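Putative 6-phosphogluconolactonase (Neisseria gonorrhoeae, PDB 3LHI) probably hydrolyses 6-phosphogluconolactone to 6-phosphogluconate, the second step of the oxidative pentose phosphate pathway. Local coordinates at residues L67-V73 and H173-M178; A121-Y125 and V161-H165. One frame throughout, in Å; residues are numbered along the deposited sequence. Where two conformers were deposited one is given.

Contact 1: L67-V73 and H173-M178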
loop_
_atom_site.group_PDB
_atom_site.type_symbol
_atom_site.label_atom_id
_atom_site.label_comp_id
_atom_site.label_asym_id
_atom_site.label_seq_id
_atom_site.Cartn_x
_atom_site.Cartn_y
_atom_site.Cartn_z
ATOM N N LEU A 67 -0.484 6.557 0.771
ATOM C CA LEU A 67 0.417 5.440 0.562
ATOM C C LEU A 67 0.435 4.425 1.668
ATOM O O LEU A 67 0.319 4.803 2.838
ATOM C CB LEU A 67 1.847 5.987 0.431
ATOM C CG LEU A 67 2.102 6.950 -0.686
ATOM C CD1 LEU A 67 3.467 7.642 -0.572
ATOM C CD2 LEU A 67 1.981 6.226 -1.991
ATOM N N ALA A 68 0.659 3.179 1.314
ATOM C CA ALA A 68 0.881 2.115 2.310
ATOM C C ALA A 68 2.271 2.262 2.937
ATOM O O ALA A 68 2.487 1.800 4.069
ATOM C CB ALA A 68 0.782 0.751 1.642
ATOM N N ASP A 69 3.206 2.871 2.201
ATOM C CA ASP A 69 4.573 3.018 2.630
ATOM C C ASP A 69 5.246 4.038 1.734
ATOM O O ASP A 69 4.806 4.257 0.600
ATOM C CB ASP A 69 5.369 1.698 2.681
ATOM C CG ASP A 69 5.618 1.099 1.336
ATOM O OD1 ASP A 69 4.656 0.874 0.598
ATOM O OD2 ASP A 69 6.789 0.794 1.022
ATOM N N GLU A 70 6.305 4.662 2.252
ATOM C CA GLU A 70 7.027 5.682 1.498
ATOM C C GLU A 70 8.486 5.618 1.831
ATOM O O GLU A 70 8.897 5.275 2.944
ATOM C CB GLU A 70 6.430 7.057 1.758
ATOM C CG GLU A 70 7.091 8.258 1.094
ATOM C CD GLU A 70 7.165 8.234 -0.429
ATOM O OE1 GLU A 70 7.741 7.291 -0.974
ATOM O OE2 GLU A 70 6.659 9.167 -1.048
ATOM N N ARG A 71 9.310 5.934 0.829
ATOM C CA ARG A 71 10.742 6.142 0.992
ATOM C C ARG A 71 10.954 7.521 1.522
ATOM O O ARG A 71 10.347 8.505 1.037
ATOM C CB ARG A 71 11.440 5.952 -0.368
ATOM C CG ARG A 71 11.417 4.573 -0.967
ATOM C CD ARG A 71 10.083 4.134 -1.524
ATOM N NE ARG A 71 10.178 2.822 -2.119
ATOM C CZ ARG A 71 10.732 2.572 -3.306
ATOM N NH1 ARG A 71 11.135 3.555 -4.093
ATOM N NH2 ARG A 71 10.771 1.317 -3.714
ATOM N N ILE A 72 11.814 7.640 2.541
ATOM C CA ILE A 72 12.075 8.940 3.165
ATOM C C ILE A 72 13.142 9.638 2.333
ATOM O O ILE A 72 14.337 9.573 2.617
ATOM C CB ILE A 72 12.435 8.823 4.653
ATOM C CG1 ILE A 72 11.299 8.099 5.406
ATOM C CG2 ILE A 72 12.680 10.200 5.200
ATOM C CD1 ILE A 72 11.549 7.890 6.919
ATOM N N VAL A 73 12.641 10.236 1.270
ATOM C CA VAL A 73 13.368 11.011 0.260
ATOM C C VAL A 73 12.466 12.144 -0.137
ATOM O O VAL A 73 11.256 12.085 0.053
ATOM C CB VAL A 73 13.723 10.151 -0.994
ATOM C CG1 VAL A 73 14.710 9.004 -0.647
ATOM C CG2 VAL A 73 12.498 9.656 -1.743
ATOM N N HIS A 173 16.966 3.329 1.374
ATOM C CA HIS A 173 16.201 4.411 1.934
ATOM C C HIS A 173 15.462 3.981 3.212
ATOM O O HIS A 173 14.823 2.954 3.262
ATOM C CB HIS A 173 15.185 5.015 0.961
ATOM C CG HIS A 173 15.756 5.399 -0.363
ATOM N ND1 HIS A 173 16.809 6.302 -0.476
ATOM C CD2 HIS A 173 15.437 5.008 -1.627
ATOM C CE1 HIS A 173 17.077 6.458 -1.775
ATOM N NE2 HIS A 173 16.285 5.669 -2.487
ATOM N N GLU A 174 15.538 4.822 4.213
ATOM C CA GLU A 174 14.664 4.699 5.378
ATOM C C GLU A 174 13.246 4.825 4.874
ATOM O O GLU A 174 12.984 5.522 3.887
ATOM C CB GLU A 174 14.980 5.782 6.412
ATOM C CG GLU A 174 16.405 5.805 6.887
ATOM C CD GLU A 174 16.853 4.488 7.458
ATOM O OE1 GLU A 174 16.080 3.862 8.224
ATOM O OE2 GLU A 174 18.011 4.037 7.178
ATOM N N ARG A 175 12.323 4.164 5.566
ATOM C CA ARG A 175 10.938 4.101 5.150
ATOM C C ARG A 175 9.985 4.508 6.252
ATOM O O ARG A 175 10.290 4.345 7.468
ATOM C CB ARG A 175 10.571 2.652 4.785
ATOM C CG ARG A 175 11.519 1.948 3.836
ATOM C CD ARG A 175 11.614 2.648 2.506
ATOM N NE ARG A 175 12.519 1.972 1.558
ATOM C CZ ARG A 175 12.158 1.025 0.722
ATOM N NH1 ARG A 175 10.882 0.615 0.637
ATOM N NH2 ARG A 175 13.067 0.523 -0.112
ATOM N N ILE A 176 8.798 4.898 5.834
ATOM C CA ILE A 176 7.668 5.015 6.723
ATOM C C ILE A 176 6.620 4.046 6.182
ATOM O O ILE A 176 6.286 4.112 4.995
ATOM C CB ILE A 176 7.180 6.488 6.891
ATOM C CG1 ILE A 176 5.947 6.545 7.795
ATOM C CG2 ILE A 176 6.952 7.197 5.542
ATOM C CD1 ILE A 176 5.454 7.958 8.000
ATOM N N SER A 177 6.114 3.155 7.054
ATOM C CA SER A 177 5.199 2.070 6.683
ATOM C C SER A 177 3.974 2.064 7.542
ATOM O O SER A 177 4.019 2.305 8.754
ATOM C CB SER A 177 5.852 0.735 6.838
ATOM O OG SER A 177 5.126 -0.332 6.285
HETATM N N MSE A 178 2.852 1.707 6.921
HETATM C CA MSE A 178 1.738 1.210 7.722
HETATM C C MSE A 178 2.224 0.003 8.542
HETATM O O MSE A 178 3.025 -0.842 8.106
HETATM C CB MSE A 178 0.604 0.785 6.808
HETATM C CG MSE A 178 -0.219 1.933 6.239
HETATM SE SE MSE A 178 -1.642 1.427 5.064
HETATM C CE MSE A 178 -2.869 0.753 6.352
HETATM O O HOH W 1 10.244 -0.949 -1.843
HETATM O O HOH W 2 16.138 7.717 3.657
#
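Strands 69-71 and 175-178 run antiparallel, their axes at 178° and 4.7 Å apart at closest approach. Glu70 N to Ile176 O (2.8 Å), Ile176 N to Glu70 O (2.9 Å), Met178 N to Ala68 O (2.9 Å) and Ile72 N to Glu174 O (2.8 Å) are the backbone hydrogen bonds. Asp69, Arg71, Arg175 and Ser177 share one face; Glu70 and Ile176 take the other, under helix 114-124. Ile72, mt, sets CD1 4.1 Å from Glu174 CB and CG1 4.4 Å from Ile176 CG2. In this glucosamine-6-phosphate isomerase/6-phosphogluconolactonase fold, the pairing adds an antiparallel neighbour to strand 63-71. Arg175, mm, folds back, its NE making a weak hydrogen bond to His173 O (3.0 Å). Its NH1 approaches NE of Arg71 (mp) to 3.6 Å, like charges bridged by water 1, 3.0 Å from both Arg71 NH2 and Arg175 NH1. Asp69 OD2, 4.1 Å from Arg175 NH1, forms no salt bridge; Ser143 OG hydrogen-bonds to both. Asp79 accepts from Arg71 NH1 and pairs with His173 NE2, while Pro172 O takes Arg175 NH2. Glu70, tp, curls so that OE1 accepts hydrogen bonds from Arg71 N (2.7 Å) and Asn81 N, with OE2 bound by Thr82 OG1. Val73 CG1 sits 3.7 Å from the His173 ring centroid, a CH-pi contact.

Contact 2: A121-Y125 and V161-H165; sequences ALKHY and VALVH
Residues 121-125 lie at the C-terminal end of helix 114-124: Ala121 and Leu122 are helical (phi/psi -61/-40 and -63/-34), His124 N hydrogen-bonds to Ala121 O (3.1 Å), and Tyr125 has -60/136. The facing segment enters strand 163-166, and the closest CA atoms are those of Leu122 and Leu163, 6.6 Å apart. At Ala162 (-88/-30) the backbone is still not extended. Its CB points toward the helix end. With Tyr125 chi1 t and chi2 near 90°, one ring face lies against Ala162 CB, CE2 3.3 Å and the centroid 3.5 Å from it, a CH-pi contact 21° off the normal. Leu163, extended at -131/147 and mt, is the central apolar contact: CD1 meets Ala121 CB at 3.6 Å, CD2 meets Tyr125 CD1 at 4.0 Å, and CB meets CD2 of Leu122 (also mt) at 3.8 Å. Val164 turns its CB away. This is helix-on-sheet packing at an alpha/beta layer boundary. With 279 Å² buried and the side-chain pairs that meet all apolar, the fit depends on shape and exclusion of water.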
loop_
_atom_site.group_PDB
_atom_site.type_symbol
_atom_site.label_atom_id
_atom_site.label_comp_id
_atom_site.label_asym_id
_atom_site.label_seq_id
_atom_site.Cartn_x
_atom_site.Cartn_y
_atom_site.Cartn_z
ATOM N N ALA A 121 3.688 12.484 9.380
ATOM C CA ALA A 121 2.772 11.544 8.703
ATOM C C ALA A 121 1.605 11.104 9.630
ATOM O O ALA A 121 0.443 11.047 9.198
ATOM C CB ALA A 121 3.526 10.368 8.153
ATOM N N LEU A 122 1.930 10.876 10.909
ATOM C CA LEU A 122 0.906 10.470 11.893
ATOM C C LEU A 122 -0.143 11.532 12.089
ATOM O O LEU A 122 -1.300 11.215 12.341
ATOM C CB LEU A 122 1.552 10.074 13.227
ATOM C CG LEU A 122 2.251 8.700 13.308
ATOM C CD1 LEU A 122 3.154 8.610 14.566
ATOM C CD2 LEU A 122 1.281 7.523 13.174
ATOM N N LYS A 123 0.248 12.807 12.011
ATOM C CA LYS A 123 -0.680 13.922 12.112
ATOM C C LYS A 123 -1.691 13.996 10.966
ATOM O O LYS A 123 -2.755 14.576 11.150
ATOM C CB LYS A 123 0.038 15.257 12.261
ATOM C CG LYS A 123 0.675 15.417 13.627
ATOM C CD LYS A 123 1.478 16.734 13.654
ATOM C CE LYS A 123 2.112 17.009 15.037
ATOM N NZ LYS A 123 2.696 15.833 15.786
ATOM N N HIS A 124 -1.341 13.454 9.775
ATOM C CA HIS A 124 -2.228 13.500 8.625
ATOM C C HIS A 124 -2.985 12.186 8.393
ATOM O O HIS A 124 -3.968 12.129 7.654
ATOM C CB HIS A 124 -1.393 13.826 7.391
ATOM C CG HIS A 124 -0.809 15.193 7.410
ATOM N ND1 HIS A 124 -1.406 16.258 6.776
ATOM C CD2 HIS A 124 0.290 15.685 8.026
ATOM C CE1 HIS A 124 -0.693 17.354 6.993
ATOM N NE2 HIS A 124 0.358 17.025 7.723
ATOM N N TYR A 125 -2.502 11.109 8.987
ATOM C CA TYR A 125 -3.025 9.780 8.733
ATOM C C TYR A 125 -4.504 9.610 9.065
ATOM O O TYR A 125 -4.983 10.034 10.132
ATOM C CB TYR A 125 -2.257 8.743 9.554
ATOM C CG TYR A 125 -2.752 7.335 9.427
ATOM C CD1 TYR A 125 -2.261 6.508 8.442
ATOM C CD2 TYR A 125 -3.699 6.809 10.292
ATOM C CE1 TYR A 125 -2.682 5.243 8.293
ATOM C CE2 TYR A 125 -4.129 5.518 10.178
ATOM C CZ TYR A 125 -3.615 4.703 9.196
ATOM O OH TYR A 125 -4.015 3.391 9.089
ATOM N N VAL A 161 -0.922 1.987 16.876
ATOM C CA VAL A 161 -0.127 2.981 16.166
ATOM C C VAL A 161 -0.064 2.603 14.676
ATOM O O VAL A 161 0.112 1.428 14.292
ATOM C CB VAL A 161 1.287 3.156 16.771
ATOM C CG1 VAL A 161 2.207 4.006 15.851
ATOM C CG2 VAL A 161 1.137 3.702 18.197
ATOM N N ALA A 162 -0.344 3.561 13.817
ATOM C CA ALA A 162 -0.613 3.255 12.424
ATOM C C ALA A 162 0.633 3.211 11.530
ATOM O O ALA A 162 0.582 2.552 10.486
ATOM C CB ALA A 162 -1.590 4.267 11.852
ATOM N N LEU A 163 1.653 4.001 11.868
ATOM C CA LEU A 163 2.801 4.181 10.980
ATOM C C LEU A 163 4.069 3.979 11.793
ATOM O O LEU A 163 4.117 4.318 12.998
ATOM C CB LEU A 163 2.830 5.581 10.348
ATOM C CG LEU A 163 1.638 5.932 9.482
ATOM C CD1 LEU A 163 1.689 7.410 8.995
ATOM C CD2 LEU A 163 1.484 4.997 8.273
ATOM N N VAL A 164 5.087 3.451 11.140
ATOM C CA VAL A 164 6.355 3.052 11.773
ATOM C C VAL A 164 7.527 3.377 10.804
ATOM O O VAL A 164 7.420 3.150 9.602
ATOM C CB VAL A 164 6.353 1.530 12.116
ATOM C CG1 VAL A 164 6.093 0.693 10.855
ATOM C CG2 VAL A 164 7.664 1.112 12.821
ATOM N N HIS A 165 8.631 3.886 11.352
ATOM C CA HIS A 165 9.898 4.013 10.614
ATOM C C HIS A 165 10.557 2.660 10.536
ATOM O O HIS A 165 10.794 2.018 11.553
ATOM C CB HIS A 165 10.792 5.005 11.350
ATOM C CG HIS A 165 12.217 5.008 10.903
ATOM N ND1 HIS A 165 13.260 5.202 11.798
ATOM C CD2 HIS A 165 12.779 4.751 9.699
ATOM C CE1 HIS A 165 14.393 5.145 11.108
ATOM N NE2 HIS A 165 14.128 4.837 9.851
#

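How the contacts relate
The centres of the two contacts are 10 Å apart. Along the chain the order is 67-73, 121-125, 161-165, 173-178, so both segments of contact 2 fall between the two of contact 1. Strands 163-166 and 175-178, consecutive in the chain, are antiparallel neighbours in one mixed sheet: Ser177 O and Val164 N are 2.9 Å apart, a probable hydrogen bond. A second probable hydrogen bond joins Glu174 OE1 to His165 NE2 at 2.7 Å. Helix 114-124 spans both sites, since Ala121 CB also packs 3.1 Å from Ile176 CD1. Contact 1 therefore joins strands within the sheet, while contact 2 joins the sheet to the helical layer over it.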